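Local coordinates for protein gamma-glutamyltranspeptidase (Streptomyces lincolnensis, PDB 6J3A) that probably cleaves or transfers gamma-glutamyl groups, as an Ntn-hydrolase homologue of the LmbA-like glutamyltranspeptidases, at residues Q284-P290 with Y336-R341; A318-A324 with L469-T474; P327-L331 with P357-T361; R459-T463 with P479-L483. One frame throughout, in Å; residues are numbered along the deposited sequence.

Interaction 1: Q284-P290 with Y336-R341; sequences QQLALLP and YNAGRR
R341 lays one face of its guanidinium over P290 CA while the edge of the group meets the last turn of helix 280-288. Both segments are helical, 284-288 and 336-341; the axes of these short helical segments pass 9.7 Å apart and cross at -76°, and the chain then turns extended at L289 and P290. L288 and N337 mark the register, their CA atoms 5.5 Å apart. R341, with chi1 p, chi2 t and chi3 p, gives NE to L288 O (2.9 Å, nearly linear) and NH1 weakly to A287 O (2.9 Å). L288 CD1 reaches R340 CB at 3.6 Å and N337 OD1 at 3.2 Å. A bridging water accepts from Q284 NE2 (3.0 Å) and bonds to Q284 O (3.0 Å) and N337 OD1 (2.6 Å); Q284 OE1 bonds Y320 OH, and N337 ND2 turns to S333 O and L331 O. The arrangement is typical of steeply crossed helix packing in which an arginine gathers the carbonyls of a helix C-terminus.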
# COMPACT_ATOMS: atom_id res chain seq x y z
N GLN A 284 9.55 -30.08 -7.20
CA GLN A 284 9.40 -31.08 -8.29
C GLN A 284 9.11 -30.42 -9.63
O GLN A 284 9.57 -30.89 -10.66
CB GLN A 284 8.31 -32.10 -7.96
CG GLN A 284 8.76 -33.18 -6.99
CD GLN A 284 7.96 -34.46 -7.09
OE1 GLN A 284 7.42 -34.93 -6.09
NE2 GLN A 284 7.89 -35.04 -8.29
N GLN A 285 8.33 -29.35 -9.60
CA GLN A 285 8.06 -28.58 -10.82
C GLN A 285 9.32 -27.93 -11.41
O GLN A 285 9.47 -27.86 -12.64
CB GLN A 285 6.99 -27.54 -10.56
CG GLN A 285 5.59 -28.14 -10.45
CD GLN A 285 4.56 -27.12 -10.00
OE1 GLN A 285 3.99 -26.40 -10.81
NE2 GLN A 285 4.33 -27.05 -8.70
N LEU A 286 10.22 -27.49 -10.53
CA LEU A 286 11.49 -26.88 -10.92
C LEU A 286 12.45 -27.91 -11.49
O LEU A 286 13.12 -27.66 -12.50
CB LEU A 286 12.16 -26.22 -9.72
CG LEU A 286 11.55 -24.93 -9.18
CD1 LEU A 286 12.22 -24.54 -7.88
CD2 LEU A 286 11.68 -23.82 -10.19
N ALA A 287 12.53 -29.06 -10.81
CA ALA A 287 13.31 -30.20 -11.29
C ALA A 287 12.86 -30.75 -12.65
O ALA A 287 13.65 -31.30 -13.40
CB ALA A 287 13.28 -31.31 -10.26
N LEU A 288 11.59 -30.57 -12.96
CA LEU A 288 11.03 -31.00 -14.25
C LEU A 288 11.49 -30.16 -15.43
O LEU A 288 11.51 -30.64 -16.56
CB LEU A 288 9.49 -31.00 -14.21
CG LEU A 288 8.68 -32.30 -14.21
CD1 LEU A 288 9.49 -33.56 -14.00
CD2 LEU A 288 7.57 -32.22 -13.17
N LEU A 289 11.87 -28.92 -15.17
CA LEU A 289 12.11 -27.97 -16.24
C LEU A 289 13.36 -28.31 -17.03
O LEU A 289 14.34 -28.78 -16.46
CB LEU A 289 12.23 -26.56 -15.66
CG LEU A 289 10.99 -26.02 -14.94
CD1 LEU A 289 11.33 -24.77 -14.13
CD2 LEU A 289 9.84 -25.75 -15.90
N PRO A 290 13.33 -28.10 -18.36
CA PRO A 290 14.58 -28.17 -19.10
C PRO A 290 15.46 -26.94 -18.81
O PRO A 290 14.98 -25.92 -18.32
CB PRO A 290 14.13 -28.19 -20.56
CG PRO A 290 12.81 -27.52 -20.58
CD PRO A 290 12.18 -27.82 -19.25
N TYR A 336 15.59 -39.29 -12.47
CA TYR A 336 14.13 -39.44 -12.44
C TYR A 336 13.41 -38.42 -13.35
O TYR A 336 12.54 -38.78 -14.16
CB TYR A 336 13.66 -39.28 -11.00
CG TYR A 336 12.16 -39.35 -10.79
CD1 TYR A 336 11.47 -40.53 -10.98
CD2 TYR A 336 11.45 -38.22 -10.40
CE1 TYR A 336 10.10 -40.59 -10.79
CE2 TYR A 336 10.09 -38.26 -10.21
CZ TYR A 336 9.42 -39.46 -10.39
OH TYR A 336 8.06 -39.52 -10.20
N ASN A 337 13.82 -37.17 -13.20
CA ASN A 337 13.18 -36.04 -13.87
C ASN A 337 13.48 -35.98 -15.38
O ASN A 337 12.66 -35.49 -16.17
CB ASN A 337 13.58 -34.75 -13.14
CG ASN A 337 12.87 -34.62 -11.81
OD1 ASN A 337 11.67 -34.36 -11.77
ND2 ASN A 337 13.59 -34.84 -10.71
N ALA A 338 14.64 -36.50 -15.76
CA ALA A 338 14.99 -36.66 -17.17
C ALA A 338 13.96 -37.58 -17.83
O ALA A 338 13.44 -37.29 -18.90
CB ALA A 338 16.39 -37.23 -17.32
N GLY A 339 13.66 -38.69 -17.16
CA GLY A 339 12.57 -39.56 -17.59
C GLY A 339 11.25 -38.82 -17.66
O GLY A 339 10.57 -38.85 -18.69
N ARG A 340 10.91 -38.13 -16.58
CA ARG A 340 9.58 -37.51 -16.43
C ARG A 340 9.25 -36.38 -17.41
O ARG A 340 8.13 -36.32 -17.90
CB ARG A 340 9.39 -37.00 -15.00
CG ARG A 340 9.48 -38.09 -13.95
CD ARG A 340 8.21 -38.15 -13.14
NE ARG A 340 7.11 -38.78 -13.85
CZ ARG A 340 5.82 -38.66 -13.52
NH1 ARG A 340 5.43 -37.91 -12.49
NH2 ARG A 340 4.91 -39.28 -14.25
N ARG A 341 10.21 -35.49 -17.68
CA ARG A 341 9.97 -34.36 -18.59
C ARG A 341 9.65 -34.75 -20.04
O ARG A 341 9.08 -33.94 -20.77
CB ARG A 341 11.11 -33.34 -18.55
CG ARG A 341 12.40 -33.67 -19.30
CD ARG A 341 13.36 -32.48 -19.25
NE ARG A 341 13.65 -32.13 -17.86
CZ ARG A 341 14.74 -32.47 -17.16
NH1 ARG A 341 14.84 -32.10 -15.88
NH2 ARG A 341 15.73 -33.17 -17.71
O HOH W 1 9.51 -33.85 -10.48

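Interaction 2: A318-A324 with L469-T474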
# COMPACT_ATOMS: atom_id res chain seq x y z
N ALA A 318 0.39 -39.52 -5.06
CA ALA A 318 0.92 -40.87 -4.91
C ALA A 318 1.87 -41.03 -3.73
O ALA A 318 1.80 -42.04 -3.02
CB ALA A 318 1.62 -41.30 -6.18
N TRP A 319 2.75 -40.06 -3.52
CA TRP A 319 3.90 -40.23 -2.64
C TRP A 319 3.90 -39.40 -1.36
O TRP A 319 4.56 -39.79 -0.39
CB TRP A 319 5.20 -40.01 -3.43
CG TRP A 319 5.30 -40.96 -4.60
CD1 TRP A 319 5.23 -40.66 -5.93
CD2 TRP A 319 5.44 -42.38 -4.51
NE1 TRP A 319 5.33 -41.80 -6.68
CE2 TRP A 319 5.45 -42.87 -5.84
CE3 TRP A 319 5.56 -43.28 -3.44
CZ2 TRP A 319 5.58 -44.23 -6.12
CZ3 TRP A 319 5.68 -44.63 -3.72
CH2 TRP A 319 5.69 -45.10 -5.05
N TYR A 320 3.18 -38.27 -1.32
CA TYR A 320 3.31 -37.34 -0.18
C TYR A 320 2.40 -37.71 0.96
O TYR A 320 1.33 -38.29 0.76
CB TYR A 320 3.04 -35.88 -0.56
CG TYR A 320 4.04 -35.22 -1.49
CD1 TYR A 320 4.79 -35.94 -2.43
CD2 TYR A 320 4.19 -33.83 -1.48
CE1 TYR A 320 5.67 -35.31 -3.29
CE2 TYR A 320 5.06 -33.19 -2.35
CZ TYR A 320 5.80 -33.94 -3.26
OH TYR A 320 6.67 -33.31 -4.12
N GLY A 321 2.82 -37.32 2.15
CA GLY A 321 2.09 -37.62 3.37
C GLY A 321 3.02 -37.75 4.55
O GLY A 321 4.22 -37.49 4.44
N ASP A 322 2.45 -38.14 5.69
CA ASP A 322 3.22 -38.37 6.91
C ASP A 322 2.99 -39.76 7.53
O ASP A 322 3.49 -40.02 8.63
CB ASP A 322 2.88 -37.29 7.95
CG ASP A 322 3.94 -37.16 9.03
OD1 ASP A 322 5.16 -37.23 8.72
OD2 ASP A 322 3.55 -36.94 10.20
N ALA A 323 2.29 -40.65 6.82
CA ALA A 323 2.06 -42.03 7.30
C ALA A 323 3.09 -43.04 6.76
O ALA A 323 2.95 -44.24 7.00
CB ALA A 323 0.65 -42.49 6.95
N ALA A 324 4.10 -42.53 6.06
CA ALA A 324 5.14 -43.36 5.44
C ALA A 324 6.35 -42.50 5.09
O ALA A 324 6.29 -41.27 5.13
CB ALA A 324 4.59 -44.03 4.19
N LEU A 469 -1.43 -46.21 2.76
CA LEU A 469 -1.01 -45.11 1.87
C LEU A 469 -0.18 -44.08 2.63
O LEU A 469 -0.31 -43.98 3.86
CB LEU A 469 -2.23 -44.43 1.25
CG LEU A 469 -3.28 -45.28 0.55
CD1 LEU A 469 -4.57 -44.48 0.46
CD2 LEU A 469 -2.84 -45.72 -0.83
N PRO A 470 0.67 -43.30 1.92
CA PRO A 470 1.48 -42.26 2.58
C PRO A 470 0.65 -41.21 3.34
O PRO A 470 1.11 -40.69 4.36
CB PRO A 470 2.23 -41.59 1.41
CG PRO A 470 2.12 -42.51 0.25
CD PRO A 470 0.87 -43.31 0.45
N ASN A 471 -0.55 -40.92 2.82
CA ASN A 471 -1.53 -39.98 3.43
C ASN A 471 -2.82 -40.66 3.98
O ASN A 471 -3.90 -40.07 3.97
CB ASN A 471 -1.92 -38.91 2.38
CG ASN A 471 -2.63 -37.71 2.98
OD1 ASN A 471 -2.35 -37.30 4.11
ND2 ASN A 471 -3.55 -37.13 2.21
N SER A 472 -2.68 -41.90 4.45
CA SER A 472 -3.74 -42.61 5.17
C SER A 472 -3.93 -41.91 6.48
O SER A 472 -2.94 -41.56 7.12
CB SER A 472 -3.34 -44.06 5.46
OG SER A 472 -3.40 -44.89 4.31
N LEU A 473 -5.18 -41.71 6.90
CA LEU A 473 -5.47 -41.12 8.20
C LEU A 473 -4.80 -41.97 9.27
O LEU A 473 -5.05 -43.17 9.37
CB LEU A 473 -6.98 -41.04 8.44
CG LEU A 473 -7.40 -40.60 9.86
CD1 LEU A 473 -6.88 -39.21 10.19
CD2 LEU A 473 -8.91 -40.66 10.01
N THR A 474 -3.90 -41.36 10.04
CA THR A 474 -3.06 -42.11 10.95
C THR A 474 -2.86 -41.36 12.27
O THR A 474 -2.42 -40.21 12.27
CB THR A 474 -1.69 -42.44 10.32
OG1 THR A 474 -1.87 -43.08 9.04
CG2 THR A 474 -0.89 -43.39 11.20
O HOH W 2 -0.59 -37.52 5.99
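P470 dominates this contact, with 120 Å² of its surface buried, and shows how a proline can serve an interface with both its ring and its carbonyl. The ring lies against the backbone where helix 299-319 runs out: CG is 3.3 Å from A318 O, and CB is 3.5 Å from both W319 O and Y320 O. The carbonyl, at the second position of a type I turn from L469 to S472, takes a hydrogen bond from A323 N (2.7 Å) and a CA-H...O contact from G321 CA (3.4 Å). A side chain at G321 would run into P470 O and N471 N, so glycine lets the segments approach closely, the CA atoms of G321 and N471 4.3 Å apart; its phi/psi of 150/-174 would also jam a beta carbon against the preceding carbonyl.

A323 comes second. Its methyl points into the turn, with CB 3.6 Å from L469 O, 3.7 Å from S472 O and 3.3 Å from T474 OG1; that hydroxyl is itself bonded to S472 O. A water joins D322 N (3.1 Å) to N471 OD1 (2.6 Å), which also takes R480 N, while N471 ND2 bonds M462 O.

The contact thus ties the exit of helix 299-319 to the long loop between strands 454-455 and 486-490, with G321 also backbone-bonded to P275 beyond strand 268-272 and L473 resting on helix 87-92.

Interaction 3: P327-L331 with P357-T361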
# COMPACT_ATOMS: atom_id res chain seq x y z
N PRO A 327 10.03 -40.74 -0.91
CA PRO A 327 11.28 -40.82 -1.62
C PRO A 327 11.54 -39.49 -2.33
O PRO A 327 11.49 -39.39 -3.55
CB PRO A 327 11.03 -41.97 -2.59
CG PRO A 327 9.60 -41.81 -2.96
CD PRO A 327 8.92 -41.21 -1.75
N LEU A 328 11.85 -38.48 -1.53
CA LEU A 328 12.00 -37.11 -2.02
C LEU A 328 13.26 -36.92 -2.88
O LEU A 328 13.19 -36.37 -3.97
CB LEU A 328 12.00 -36.14 -0.84
CG LEU A 328 11.96 -34.65 -1.16
CD1 LEU A 328 10.69 -34.27 -1.89
CD2 LEU A 328 12.11 -33.85 0.13
N ASP A 329 14.40 -37.37 -2.35
CA ASP A 329 15.69 -37.32 -3.06
C ASP A 329 15.57 -37.85 -4.48
O ASP A 329 16.04 -37.22 -5.42
CB ASP A 329 16.75 -38.15 -2.34
CG ASP A 329 17.02 -37.66 -0.93
OD1 ASP A 329 16.76 -36.48 -0.62
OD2 ASP A 329 17.49 -38.49 -0.12
N GLU A 330 14.93 -39.00 -4.61
CA GLU A 330 14.71 -39.64 -5.91
C GLU A 330 13.77 -38.85 -6.82
O GLU A 330 14.02 -38.71 -8.01
CB GLU A 330 14.24 -41.09 -5.71
CG GLU A 330 15.37 -41.99 -5.19
CD GLU A 330 14.89 -43.24 -4.48
OE1 GLU A 330 15.12 -43.35 -3.26
OE2 GLU A 330 14.31 -44.12 -5.13
N LEU A 331 12.71 -38.30 -6.23
CA LEU A 331 11.75 -37.44 -6.93
C LEU A 331 12.35 -36.14 -7.47
O LEU A 331 11.88 -35.61 -8.48
CB LEU A 331 10.56 -37.15 -6.01
CG LEU A 331 9.64 -38.35 -5.77
CD1 LEU A 331 8.82 -38.15 -4.50
CD2 LEU A 331 8.72 -38.62 -6.95
N PRO A 357 9.60 -43.41 -8.55
CA PRO A 357 10.89 -43.16 -7.88
C PRO A 357 11.55 -44.43 -7.34
O PRO A 357 10.97 -45.11 -6.49
CB PRO A 357 10.52 -42.23 -6.71
CG PRO A 357 9.05 -42.39 -6.53
CD PRO A 357 8.51 -42.65 -7.91
N GLY A 358 12.73 -44.74 -7.87
CA GLY A 358 13.51 -45.91 -7.43
C GLY A 358 12.91 -47.25 -7.81
O GLY A 358 13.17 -48.26 -7.15
N GLY A 359 12.10 -47.25 -8.87
CA GLY A 359 11.34 -48.43 -9.27
C GLY A 359 10.07 -48.74 -8.47
O GLY A 359 9.35 -49.69 -8.82
N ARG A 360 9.78 -47.96 -7.42
CA ARG A 360 8.61 -48.21 -6.57
C ARG A 360 7.32 -48.02 -7.36
O ARG A 360 7.21 -47.11 -8.18
CB ARG A 360 8.62 -47.29 -5.34
CG ARG A 360 9.61 -47.70 -4.27
CD ARG A 360 9.42 -46.91 -2.97
NE ARG A 360 10.69 -46.61 -2.32
CZ ARG A 360 11.62 -45.78 -2.80
NH1 ARG A 360 12.75 -45.58 -2.13
NH2 ARG A 360 11.44 -45.13 -3.95
N THR A 361 6.35 -48.91 -7.13
CA THR A 361 5.05 -48.86 -7.80
C THR A 361 4.16 -47.90 -7.02
O THR A 361 4.07 -47.98 -5.79
CB THR A 361 4.36 -50.23 -7.85
OG1 THR A 361 5.29 -51.23 -8.30
CG2 THR A 361 3.15 -50.20 -8.80
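The first segment holds the whole of the short helix 328-331, with P327 at its N-cap position and P327 O accepting from L331 N at 3.1 Å. The second is a reversal: R360 N bonds back to P357 O (3.2 Å), and G358 and G359 between them have phi/psi of 69/25 and 78/-3, the left-handed values of a type I′ beta turn. Positive phi at both positions favours glycine. The backbones come nearest at E330 and P357, whose CA atoms are 5.6 Å apart.

Crowding gives a further reason for glycine at 358, since E330 OE2 is 3.0 Å from G358 CA and a beta carbon there would collide with it. The tight turn also brings R360 round to face the helix, a small example of a glycine pair placing a charged side chain by backbone shape. R360 forms a salt bridge with E330, through NH2 to OE2 at 3.3 Å and a weak bond from NH1 to OE1 at 3.4 Å, the carboxylate lying at the edge of the guanidinium. One face of the same group lies over P327 CB, 3.5 Å from NH2.

Beneath the charges, P357 CG packs against P327 CG (3.7 Å) and L331 CD2 (3.8 Å). W319 of helix 299-319 touches both P357 and R360, while Y336 of helix 334-341 meets both P357 and L331.

Interaction 4: R459-T463 with P479-L483; sequences RLQMT and PRTTL
Both segments belong to the long loop between strands 454-455 and 486-490, whose 3-10 turn, 459-462, folds back on its later extended part. M462 N bonds R459 O (3.1 Å), and T463 N and OG1 bond L460 O (3.2 and 2.7 Å). Segment 479-483 is mostly extended, bending at T482; the T463 and P479 CA atoms lie 5.5 Å apart.

Packing centres on P479. Its CB lies 3.5 Å from R459 O and 3.6 Å from T463 CG2, its CG 3.6 Å from R459 CG. M462 (m-t-t) puts CB 3.5 Å from R480 O. R459 (t, p, p) sets CD 3.6 Å from T481 OG1, and L483 CD2 covers one guanidinium face, 3.9 Å from R459 NH1.

Among polar groups, R459 NH1 comes 3.4 Å from T482 OG1, at too poor an angle for a hydrogen bond. R459 forms a salt bridge with E60 and hydrogen-bonds S439; R480 salt-bridges E317, and T481 OG1 hydrogen-bonds Q78.

Shape thus makes this contact, while its buried charges are balanced elsewhere in the chain.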
# COMPACT_ATOMS: atom_id res chain seq x y z
N ARG A 459 -8.36 -29.96 9.22
CA ARG A 459 -7.27 -30.35 8.30
C ARG A 459 -7.21 -31.85 8.03
O ARG A 459 -6.72 -32.26 6.97
CB ARG A 459 -5.92 -29.84 8.78
CG ARG A 459 -4.81 -29.78 7.72
CD ARG A 459 -5.08 -28.81 6.58
NE ARG A 459 -5.33 -27.45 7.06
CZ ARG A 459 -5.59 -26.40 6.30
NH1 ARG A 459 -5.64 -26.50 4.98
NH2 ARG A 459 -5.81 -25.22 6.88
N LEU A 460 -7.72 -32.67 8.94
CA LEU A 460 -7.82 -34.13 8.69
C LEU A 460 -8.65 -34.48 7.46
O LEU A 460 -8.58 -35.60 6.97
CB LEU A 460 -8.35 -34.88 9.91
CG LEU A 460 -7.53 -34.71 11.19
CD1 LEU A 460 -8.13 -35.51 12.34
CD2 LEU A 460 -6.09 -35.15 10.98
N GLN A 461 -9.42 -33.52 6.95
CA GLN A 461 -10.17 -33.71 5.71
C GLN A 461 -9.31 -34.09 4.51
O GLN A 461 -9.83 -34.66 3.55
CB GLN A 461 -11.02 -32.48 5.38
CG GLN A 461 -10.32 -31.34 4.68
CD GLN A 461 -11.28 -30.22 4.38
OE1 GLN A 461 -12.01 -30.25 3.39
NE2 GLN A 461 -11.30 -29.22 5.26
N MET A 462 -8.03 -33.77 4.57
CA MET A 462 -7.09 -34.02 3.49
C MET A 462 -6.46 -35.42 3.48
O MET A 462 -5.85 -35.81 2.48
CB MET A 462 -6.00 -32.95 3.53
CG MET A 462 -6.58 -31.54 3.58
SD MET A 462 -5.42 -30.27 3.04
CE MET A 462 -6.56 -28.92 2.82
N THR A 463 -6.63 -36.17 4.56
CA THR A 463 -6.19 -37.56 4.62
C THR A 463 -7.17 -38.46 3.87
O THR A 463 -8.23 -38.01 3.41
CB THR A 463 -6.15 -38.07 6.06
OG1 THR A 463 -7.46 -37.98 6.63
CG2 THR A 463 -5.18 -37.26 6.89
N PRO A 479 -1.80 -34.61 8.70
CA PRO A 479 -2.37 -34.77 7.37
C PRO A 479 -1.48 -34.09 6.34
O PRO A 479 -0.65 -33.22 6.67
CB PRO A 479 -3.71 -34.05 7.48
CG PRO A 479 -3.48 -33.00 8.51
CD PRO A 479 -2.49 -33.57 9.48
N ARG A 480 -1.66 -34.49 5.09
CA ARG A 480 -0.94 -33.90 3.99
C ARG A 480 -1.51 -32.51 3.73
O ARG A 480 -2.56 -32.36 3.11
CB ARG A 480 -1.05 -34.79 2.77
CG ARG A 480 0.00 -34.52 1.72
CD ARG A 480 -0.64 -33.93 0.49
NE ARG A 480 -1.36 -34.94 -0.28
CZ ARG A 480 -2.46 -34.73 -1.00
NH1 ARG A 480 -2.99 -35.75 -1.67
NH2 ARG A 480 -3.05 -33.53 -1.05
N THR A 481 -0.79 -31.48 4.19
CA THR A 481 -1.34 -30.12 4.31
C THR A 481 -1.00 -29.25 3.10
O THR A 481 0.10 -29.35 2.55
CB THR A 481 -0.89 -29.47 5.65
OG1 THR A 481 -1.63 -28.27 5.88
CG2 THR A 481 0.60 -29.16 5.69
N THR A 482 -1.96 -28.42 2.68
CA THR A 482 -1.76 -27.52 1.52
C THR A 482 -0.87 -26.30 1.82
O THR A 482 -0.37 -25.65 0.90
CB THR A 482 -3.09 -27.01 0.93
OG1 THR A 482 -3.95 -26.57 1.98
CG2 THR A 482 -3.76 -28.12 0.14
N LEU A 483 -0.68 -26.01 3.11
CA LEU A 483 0.03 -24.83 3.58
C LEU A 483 1.51 -24.93 3.26
O LEU A 483 2.18 -25.86 3.70
CB LEU A 483 -0.16 -24.68 5.09
CG LEU A 483 -1.61 -24.84 5.59
CD1 LEU A 483 -1.68 -24.47 7.07
CD2 LEU A 483 -2.63 -24.07 4.75

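Overall arrangement
The contact centres move inward from interactions 3 and 1, about 26 and 25 Å from the chain centre, through interaction 2 at about 19 Å to interaction 4 at about 11 Å; the first three are partly buried, and only interaction 4 is wholly buried. Chemistry follows place: the outer pair use arginines for carbonyl and carboxylate bonds, whereas interaction 4 relies on packing. Interactions 1 and 3 draw on consecutive helices, 334-341 and 328-331, touching through N337 ND2 and L331 O (2.9 Å). Interaction 2 is the bridge: Y320 OH reaches Q284 OE1 (2.7 Å), W319 packs on interaction 3, and N471 ND2 bonds to M462 O (2.7 Å). Interaction 4 touches neither 1 nor 3.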